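Local coordinates for envelopment polyprotein (Bovine Schmallenberg virus BH80/Germany/2011, PDB 7A56) that probably drives merger of the viral and host membranes during entry as the class II fusion glycoprotein Gc, captured here in its postfusion conformation, at residues S277-D283 and I295-D301; Y26-Q31 and S98-I102; N111-Y115 and S237-I242. All coordinates share one frame; numbering follows the deposited sequence.

Contact 1: residues S277-D283 and I295-D301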
# COMPACT_ATOMS: atom_id res chain seq x y z
N SER A 277 -13.11 5.62 -26.59
CA SER A 277 -12.21 6.04 -27.66
C SER A 277 -11.98 4.84 -28.58
O SER A 277 -12.42 3.73 -28.29
CB SER A 277 -10.91 6.62 -27.11
OG SER A 277 -10.21 5.63 -26.44
N GLY A 278 -11.29 5.08 -29.70
CA GLY A 278 -10.98 3.98 -30.60
C GLY A 278 -11.17 4.44 -32.03
O GLY A 278 -11.73 5.51 -32.26
N THR A 279 -10.75 3.62 -32.98
CA THR A 279 -10.88 3.87 -34.43
C THR A 279 -12.06 3.07 -34.96
O THR A 279 -12.01 1.83 -34.92
CB THR A 279 -9.60 3.44 -35.13
OG1 THR A 279 -8.52 4.21 -34.60
CG2 THR A 279 -9.72 3.67 -36.70
N PRO A 280 -13.16 3.70 -35.36
CA PRO A 280 -14.31 2.93 -35.83
C PRO A 280 -13.95 2.01 -36.99
O PRO A 280 -13.13 2.36 -37.84
CB PRO A 280 -15.29 4.00 -36.28
CG PRO A 280 -14.99 5.13 -35.30
CD PRO A 280 -13.49 5.12 -35.20
N LYS A 281 -14.60 0.85 -37.01
CA LYS A 281 -14.45 -0.05 -38.14
C LYS A 281 -15.51 0.38 -39.14
O LYS A 281 -16.66 -0.05 -39.08
CB LYS A 281 -14.67 -1.49 -37.72
CG LYS A 281 -13.55 -2.08 -36.86
CD LYS A 281 -13.95 -3.52 -36.63
CE LYS A 281 -12.76 -4.40 -36.39
NZ LYS A 281 -13.22 -5.82 -36.26
N PHE A 282 -15.08 1.23 -40.08
CA PHE A 282 -15.97 1.94 -41.01
C PHE A 282 -15.60 1.58 -42.44
O PHE A 282 -14.41 1.66 -42.82
CB PHE A 282 -15.79 3.46 -40.82
CG PHE A 282 -16.29 4.30 -42.01
CD1 PHE A 282 -17.62 4.22 -42.42
CD2 PHE A 282 -15.44 5.19 -42.64
CE1 PHE A 282 -18.09 5.02 -43.55
CE2 PHE A 282 -15.90 5.98 -43.73
CZ PHE A 282 -17.23 5.90 -44.15
N ASP A 283 -16.59 1.21 -43.23
CA ASP A 283 -16.41 1.04 -44.67
C ASP A 283 -17.76 1.34 -45.30
O ASP A 283 -18.71 1.74 -44.62
CB ASP A 283 -15.87 -0.40 -44.98
CG ASP A 283 -15.01 -0.45 -46.25
OD1 ASP A 283 -15.24 0.40 -47.14
OD2 ASP A 283 -14.16 -1.38 -46.39
N ILE A 295 -21.09 0.87 -43.53
CA ILE A 295 -20.94 -0.37 -42.77
C ILE A 295 -20.11 -0.04 -41.55
O ILE A 295 -18.97 0.42 -41.68
CB ILE A 295 -20.31 -1.50 -43.60
CG1 ILE A 295 -20.84 -1.51 -45.07
CG2 ILE A 295 -20.46 -2.90 -42.83
CD1 ILE A 295 -22.16 -2.13 -45.25
N LEU A 296 -20.70 -0.17 -40.35
CA LEU A 296 -20.04 0.25 -39.13
C LEU A 296 -20.03 -0.97 -38.22
O LEU A 296 -21.09 -1.39 -37.74
CB LEU A 296 -20.79 1.44 -38.52
CG LEU A 296 -20.02 2.34 -37.59
CD1 LEU A 296 -18.95 3.06 -38.43
CD2 LEU A 296 -21.03 3.33 -37.06
N ARG A 297 -18.87 -1.62 -38.07
CA ARG A 297 -18.81 -2.86 -37.31
C ARG A 297 -18.32 -2.64 -35.90
O ARG A 297 -18.41 -3.57 -35.08
CB ARG A 297 -17.89 -3.88 -37.99
CG ARG A 297 -18.40 -4.39 -39.36
CD ARG A 297 -17.21 -4.91 -40.21
NE ARG A 297 -17.72 -5.30 -41.54
CZ ARG A 297 -18.22 -6.51 -41.87
NH1 ARG A 297 -18.24 -7.52 -41.00
NH2 ARG A 297 -18.71 -6.71 -43.09
N ARG A 298 -17.80 -1.46 -35.60
CA ARG A 298 -17.41 -1.15 -34.23
C ARG A 298 -17.22 0.35 -34.18
O ARG A 298 -16.81 0.95 -35.16
CB ARG A 298 -16.12 -1.89 -33.80
CG ARG A 298 -15.86 -1.89 -32.28
CD ARG A 298 -14.68 -2.79 -31.93
NE ARG A 298 -13.43 -2.17 -32.36
CZ ARG A 298 -12.34 -2.84 -32.74
NH1 ARG A 298 -12.34 -4.17 -32.74
NH2 ARG A 298 -11.27 -2.16 -33.18
N CYS A 299 -17.59 0.95 -33.04
CA CYS A 299 -17.32 2.38 -32.85
C CYS A 299 -16.16 2.57 -31.90
O CYS A 299 -15.00 2.76 -32.31
CB CYS A 299 -18.58 3.12 -32.35
SG CYS A 299 -18.32 4.93 -32.20
N PHE A 300 -16.45 2.51 -30.58
CA PHE A 300 -15.36 2.53 -29.62
C PHE A 300 -14.73 1.15 -29.53
O PHE A 300 -15.37 0.14 -29.81
CB PHE A 300 -15.86 2.86 -28.19
CG PHE A 300 -16.56 4.22 -28.01
CD1 PHE A 300 -16.16 5.36 -28.71
CD2 PHE A 300 -17.56 4.37 -27.04
CE1 PHE A 300 -16.79 6.61 -28.50
CE2 PHE A 300 -18.20 5.62 -26.84
CZ PHE A 300 -17.80 6.73 -27.54
N ASP A 301 -13.51 1.10 -28.97
CA ASP A 301 -13.03 -0.12 -28.32
C ASP A 301 -13.72 -0.29 -26.97
O ASP A 301 -13.96 0.69 -26.27
CB ASP A 301 -11.52 -0.07 -28.06
CG ASP A 301 -10.69 0.00 -29.36
OD1 ASP A 301 -10.84 -0.91 -30.19
OD2 ASP A 301 -9.86 0.94 -29.50
O HOH W 1 -13.02 3.03 -25.22
O HOH W 2 -9.36 1.07 -31.97
O HOH W 3 -13.30 0.56 -32.74

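Contact 2: residues Y26-Q31 and S98-I102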
# COMPACT_ATOMS: atom_id res chain seq x y z
N TYR A 26 -18.73 -6.13 49.48
CA TYR A 26 -17.42 -5.60 49.11
C TYR A 26 -17.24 -5.58 47.58
O TYR A 26 -16.85 -4.56 46.99
CB TYR A 26 -16.35 -6.41 49.82
CG TYR A 26 -14.95 -5.85 49.73
CD1 TYR A 26 -14.69 -4.53 50.07
CD2 TYR A 26 -13.89 -6.65 49.33
CE1 TYR A 26 -13.40 -4.01 49.99
CE2 TYR A 26 -12.58 -6.14 49.26
CZ TYR A 26 -12.36 -4.83 49.59
OH TYR A 26 -11.09 -4.34 49.54
N ILE A 27 -17.55 -6.70 46.92
CA ILE A 27 -17.46 -6.73 45.47
C ILE A 27 -18.45 -5.77 44.84
O ILE A 27 -18.13 -5.10 43.85
CB ILE A 27 -17.66 -8.16 44.97
CG1 ILE A 27 -16.56 -9.05 45.53
CG2 ILE A 27 -17.70 -8.21 43.44
CD1 ILE A 27 -16.96 -10.50 45.49
N ALA A 28 -19.68 -5.70 45.37
CA ALA A 28 -20.65 -4.77 44.78
C ALA A 28 -20.14 -3.34 44.88
O ALA A 28 -20.28 -2.56 43.93
CB ALA A 28 -22.01 -4.86 45.48
N ALA A 29 -19.54 -3.00 46.01
CA ALA A 29 -18.98 -1.66 46.18
C ALA A 29 -17.87 -1.38 45.17
O ALA A 29 -17.80 -0.29 44.60
CB ALA A 29 -18.45 -1.49 47.59
N LEU A 30 -16.96 -2.33 44.99
CA LEU A 30 -15.85 -2.08 44.09
C LEU A 30 -16.34 -1.95 42.65
O LEU A 30 -15.92 -1.04 41.92
CB LEU A 30 -14.80 -3.19 44.21
CG LEU A 30 -14.15 -3.32 45.58
CD1 LEU A 30 -13.50 -4.68 45.69
CD2 LEU A 30 -13.11 -2.23 45.76
N GLN A 31 -17.27 -2.80 42.24
CA GLN A 31 -17.74 -2.69 40.86
C GLN A 31 -18.52 -1.40 40.65
O GLN A 31 -18.44 -0.78 39.57
CB GLN A 31 -18.56 -3.94 40.53
CG GLN A 31 -17.70 -5.20 40.42
CD GLN A 31 -18.53 -6.47 40.27
OE1 GLN A 31 -19.57 -6.61 40.88
NE2 GLN A 31 -18.07 -7.39 39.43
N SER A 98 -10.23 -14.73 45.31
CA SER A 98 -10.65 -14.01 44.11
C SER A 98 -11.96 -13.26 44.36
O SER A 98 -12.86 -13.76 45.03
CB SER A 98 -10.82 -14.98 42.94
OG SER A 98 -9.56 -15.34 42.39
N LEU A 99 -12.07 -12.07 43.79
CA LEU A 99 -13.23 -11.21 44.00
C LEU A 99 -14.05 -11.08 42.73
O LEU A 99 -15.22 -11.46 42.70
CB LEU A 99 -12.78 -9.82 44.49
CG LEU A 99 -12.08 -9.69 45.85
CD1 LEU A 99 -11.18 -8.49 45.84
CD2 LEU A 99 -13.11 -9.54 46.97
N PHE A 100 -13.46 -10.55 41.66
CA PHE A 100 -14.23 -10.46 40.42
C PHE A 100 -13.26 -10.28 39.27
O PHE A 100 -12.05 -10.21 39.47
CB PHE A 100 -15.29 -9.34 40.45
CG PHE A 100 -14.71 -7.95 40.64
CD1 PHE A 100 -14.50 -7.46 41.92
CD2 PHE A 100 -14.44 -7.13 39.55
CE1 PHE A 100 -13.98 -6.22 42.13
CE2 PHE A 100 -13.88 -5.86 39.74
CZ PHE A 100 -13.68 -5.40 41.05
N SER A 101 -13.81 -10.14 38.06
CA SER A 101 -12.98 -10.03 36.86
C SER A 101 -13.32 -8.75 36.10
O SER A 101 -14.45 -8.25 36.14
CB SER A 101 -13.17 -11.24 35.96
OG SER A 101 -14.40 -11.12 35.29
N ILE A 102 -12.28 -8.18 35.49
CA ILE A 102 -12.38 -7.07 34.55
C ILE A 102 -11.87 -7.60 33.23
O ILE A 102 -10.76 -8.14 33.17
CB ILE A 102 -11.55 -5.85 35.01
CG1 ILE A 102 -12.08 -5.31 36.36
CG2 ILE A 102 -11.54 -4.76 33.98
CD1 ILE A 102 -11.26 -4.13 36.92
O HOH W 4 -16.86 -8.38 37.29

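Contact 3: residues N111-Y115 and S237-I242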
# COMPACT_ATOMS: atom_id res chain seq x y z
N ASN A 111 -11.57 -0.58 9.12
CA ASN A 111 -11.07 0.58 8.42
C ASN A 111 -12.19 1.07 7.49
O ASN A 111 -13.09 0.30 7.11
CB ASN A 111 -9.77 0.28 7.62
CG ASN A 111 -8.49 0.30 8.49
OD1 ASN A 111 -8.44 0.97 9.51
ND2 ASN A 111 -7.45 -0.38 8.05
N LYS A 112 -12.20 2.35 7.18
CA LYS A 112 -13.29 2.83 6.32
C LYS A 112 -12.82 4.04 5.54
O LYS A 112 -11.92 4.76 5.99
CB LYS A 112 -14.55 3.21 7.12
CG LYS A 112 -14.38 4.34 8.07
CD LYS A 112 -15.66 4.54 8.93
CE LYS A 112 -15.45 5.61 10.02
NZ LYS A 112 -16.60 5.74 10.99
N ALA A 113 -13.43 4.25 4.37
CA ALA A 113 -13.23 5.50 3.64
C ALA A 113 -14.48 5.79 2.80
O ALA A 113 -15.33 4.91 2.55
CB ALA A 113 -11.96 5.45 2.76
N SER A 114 -14.63 7.07 2.44
CA SER A 114 -15.69 7.50 1.55
C SER A 114 -15.26 7.25 0.11
O SER A 114 -14.07 7.26 -0.23
CB SER A 114 -16.00 9.00 1.73
OG SER A 114 -16.14 9.30 3.13
N TYR A 115 -16.26 7.02 -0.75
CA TYR A 115 -16.04 6.85 -2.18
C TYR A 115 -17.06 7.68 -2.94
O TYR A 115 -18.17 7.95 -2.44
CB TYR A 115 -16.16 5.36 -2.60
CG TYR A 115 -14.97 4.51 -2.15
CD1 TYR A 115 -14.73 4.24 -0.77
CD2 TYR A 115 -14.07 3.99 -3.08
CE1 TYR A 115 -13.63 3.49 -0.38
CE2 TYR A 115 -13.00 3.23 -2.73
CZ TYR A 115 -12.77 2.97 -1.34
OH TYR A 115 -11.67 2.25 -0.94
N SER A 237 -4.68 0.62 3.26
CA SER A 237 -5.18 -0.73 3.04
C SER A 237 -6.31 -0.73 2.00
O SER A 237 -6.53 -1.75 1.35
CB SER A 237 -5.69 -1.36 4.38
OG SER A 237 -6.87 -0.66 5.01
N MET A 238 -6.93 0.38 1.78
CA MET A 238 -8.17 0.35 1.01
C MET A 238 -7.93 0.79 -0.44
O MET A 238 -7.09 1.64 -0.70
CB MET A 238 -9.20 1.26 1.67
CG MET A 238 -9.63 0.64 3.16
SD MET A 238 -10.97 1.57 3.71
CE MET A 238 -12.41 1.03 2.72
N PRO A 239 -8.67 0.19 -1.38
CA PRO A 239 -8.36 0.38 -2.80
C PRO A 239 -8.73 1.77 -3.29
O PRO A 239 -9.67 2.41 -2.81
CB PRO A 239 -9.24 -0.68 -3.49
CG PRO A 239 -10.38 -0.89 -2.57
CD PRO A 239 -9.70 -0.84 -1.16
N ASN A 240 -8.01 2.23 -4.31
CA ASN A 240 -8.31 3.58 -4.80
C ASN A 240 -9.54 3.59 -5.69
O ASN A 240 -10.36 4.50 -5.62
CB ASN A 240 -7.10 4.12 -5.55
CG ASN A 240 -6.60 5.38 -4.92
OD1 ASN A 240 -6.09 5.37 -3.76
ND2 ASN A 240 -6.79 6.50 -5.62
N ILE A 241 -9.70 2.57 -6.51
CA ILE A 241 -10.86 2.47 -7.40
C ILE A 241 -11.49 1.10 -7.18
O ILE A 241 -10.79 0.10 -7.04
CB ILE A 241 -10.47 2.68 -8.88
CG1 ILE A 241 -10.10 4.16 -9.07
CG2 ILE A 241 -11.65 2.31 -9.85
CD1 ILE A 241 -9.56 4.53 -10.39
N ILE A 242 -12.81 1.06 -7.19
CA ILE A 242 -13.53 -0.19 -7.05
C ILE A 242 -14.64 -0.27 -8.10
O ILE A 242 -15.11 0.74 -8.62
CB ILE A 242 -14.18 -0.31 -5.64
CG1 ILE A 242 -15.14 0.88 -5.42
CG2 ILE A 242 -13.08 -0.42 -4.59
CD1 ILE A 242 -16.04 0.74 -4.14

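Contact 1: residues S277-D283 and I295-D301
Asp-283 and Ile-295 bond to each other in both directions as an antiparallel hydrogen-bonded pair of this hairpin, Asp-283 N giving to Ile-295 O at 2.9 Å and Ile-295 N to Asp-283 O at 2.8 Å. The ladder continues with a bond from Arg-297 N to Lys-281 O. At Arg-297 the chain turns a corner; beyond it Lys-281 N reaches Arg-298 O at 2.9 Å, and Asp-301 N bonds Ser-277 O at 2.9 Å. Between these last two bonds water 3 links the chains, donating to Thr-279 O and Cys-299 O and accepting from Arg-298 NE at the in-plane edge of the guanidinium. Among the charged groups, extended Lys-281 lays CE over one face of that guanidinium, 3.7 Å from Arg-298 NH1. The bend in Arg-298 (chi3 72°) swings NH2 within 3.3 Å of Asp-301 OD1, a pairing of charges without a directed N-H. Apolar contact lies on the other face of the hairpin, where Leu-296 CD1 touches Phe-282 CB at 4.0 Å and both residues meet Phe-152. Cys-299 is disulfide-bonded to Cys-179. Asp-283 OD1 pairs with Arg-156 and OD2 accepts from Glu-155 N, both of the second subunit. The chemistry is thus divided: an apolar face turned to strand 150-158, and a mostly charged one whose Asp-283 helps join subunits, with Asp-301 probably offsetting the closeness of Lys-281 and Arg-298.

Contact 2: residues Y26-Q31 and S98-I102
Phe-100 presents one ring face to the side chain of Gln-31, whose CG sits 3.8 Å from the ring centroid and only 7° off its normal, a CH-pi contact. The two side chains run alongside each other in opposite senses, and Gln-31 NE2 lies 3.5 Å from Phe-100 CB. Water 4 bridges the segments there, donating to Ser-101 O and accepting a weak bond from the same NE2. In Phe-100, chi1 61° sets CG between the backbone N and the carbonyl carbon, and the ring is turned toward the helix. Ile-27 CG2 approaches it obliquely, 3.6 Å from Phe-100 CD1, while Leu-30 puts CB 3.8 Å from Phe-100 CE1 and CD1 at the ring's edge, in plane. That same Leu-30 CD1 lies over the centre of one face of the Tyr-26 ring. Leu-99 works the other end: its CD2 meets the edge of Tyr-26 at CD2, 3.8 Å away, and touches Ile-27 CG1, while Ile-27 CD1 lies 3.4 Å from Leu-99 O. Phe-345 adds to the cluster round Tyr-26, Leu-30 and Leu-99. Helix 23-40 thus packs on strand 98-134, the axes of segments 26-31 and 98-102 being 8.7 Å apart at 28°, and the two consecutive residues turned to it, Leu-99 and Phe-100, both face Ile-91 of the neighbouring strand in a classic beta bulge.

Contact 3: residues N111-Y115 and S237-I242
Ser-237 receives a bent hydrogen bond from Asn-111, ND2 to OG at 3.1 Å, with the hydroxyl oxygen tilted 30° from the amide plane. Next, Met-238 lays its thioether against strand 111-115: SD lies by the backbone, 3.6 Å from Lys-112 C, and 4.1 Å from Ala-113 CB. A bend at the end of the chain (chi3 74°) carries CE to the edge of the Tyr-115 ring, 4.1 Å from CE1. The backbone N atoms of Ser-237 and Met-238 both bond Glu-196 OE1. Pro-239 supplies the shorter polar link, Tyr-115 OH donating in the carbonyl plane to a lone pair of Pro-239 O at 2.7 Å, while the proline CD stays 3.7 Å from the hydroxyl oxygen. Asn-240 brings its carbonyl oxygen obliquely near the ring. Ile-242, crossing the tyrosine at about a right angle, places CD1 3.9 Å from Tyr-115 CD2; Tyr-190 touches both side chains. Buried Tyr-115 is therefore probably held in place by one short hydrogen bond and by apolar contacts with Met-238 and Ile-242. Side chains of each segment meet backbone and side chains of the other, with no backbone-to-backbone bonds between them.

The contacts follow one another along the chain as contact 2, contact 3 and contact 1, each closing before the next opens, and they spread along an elongated molecule. Contacts 1 and 2 are on opposite sides of the chain's centre, their own centres 79 Å apart; contact 3, about 7 Å from the chain's centre, is 44 Å from contact 2 and 36 Å from contact 1, centre to centre. None touches another. Strand 98-134 connects them: it begins in contact 2, passes through contact 3, and packs against Leu-296 and Cys-299 of contact 1. One long strand, interrupted on its way, thus runs through distant parts of the rod, consistent with an extended class II fusion protein.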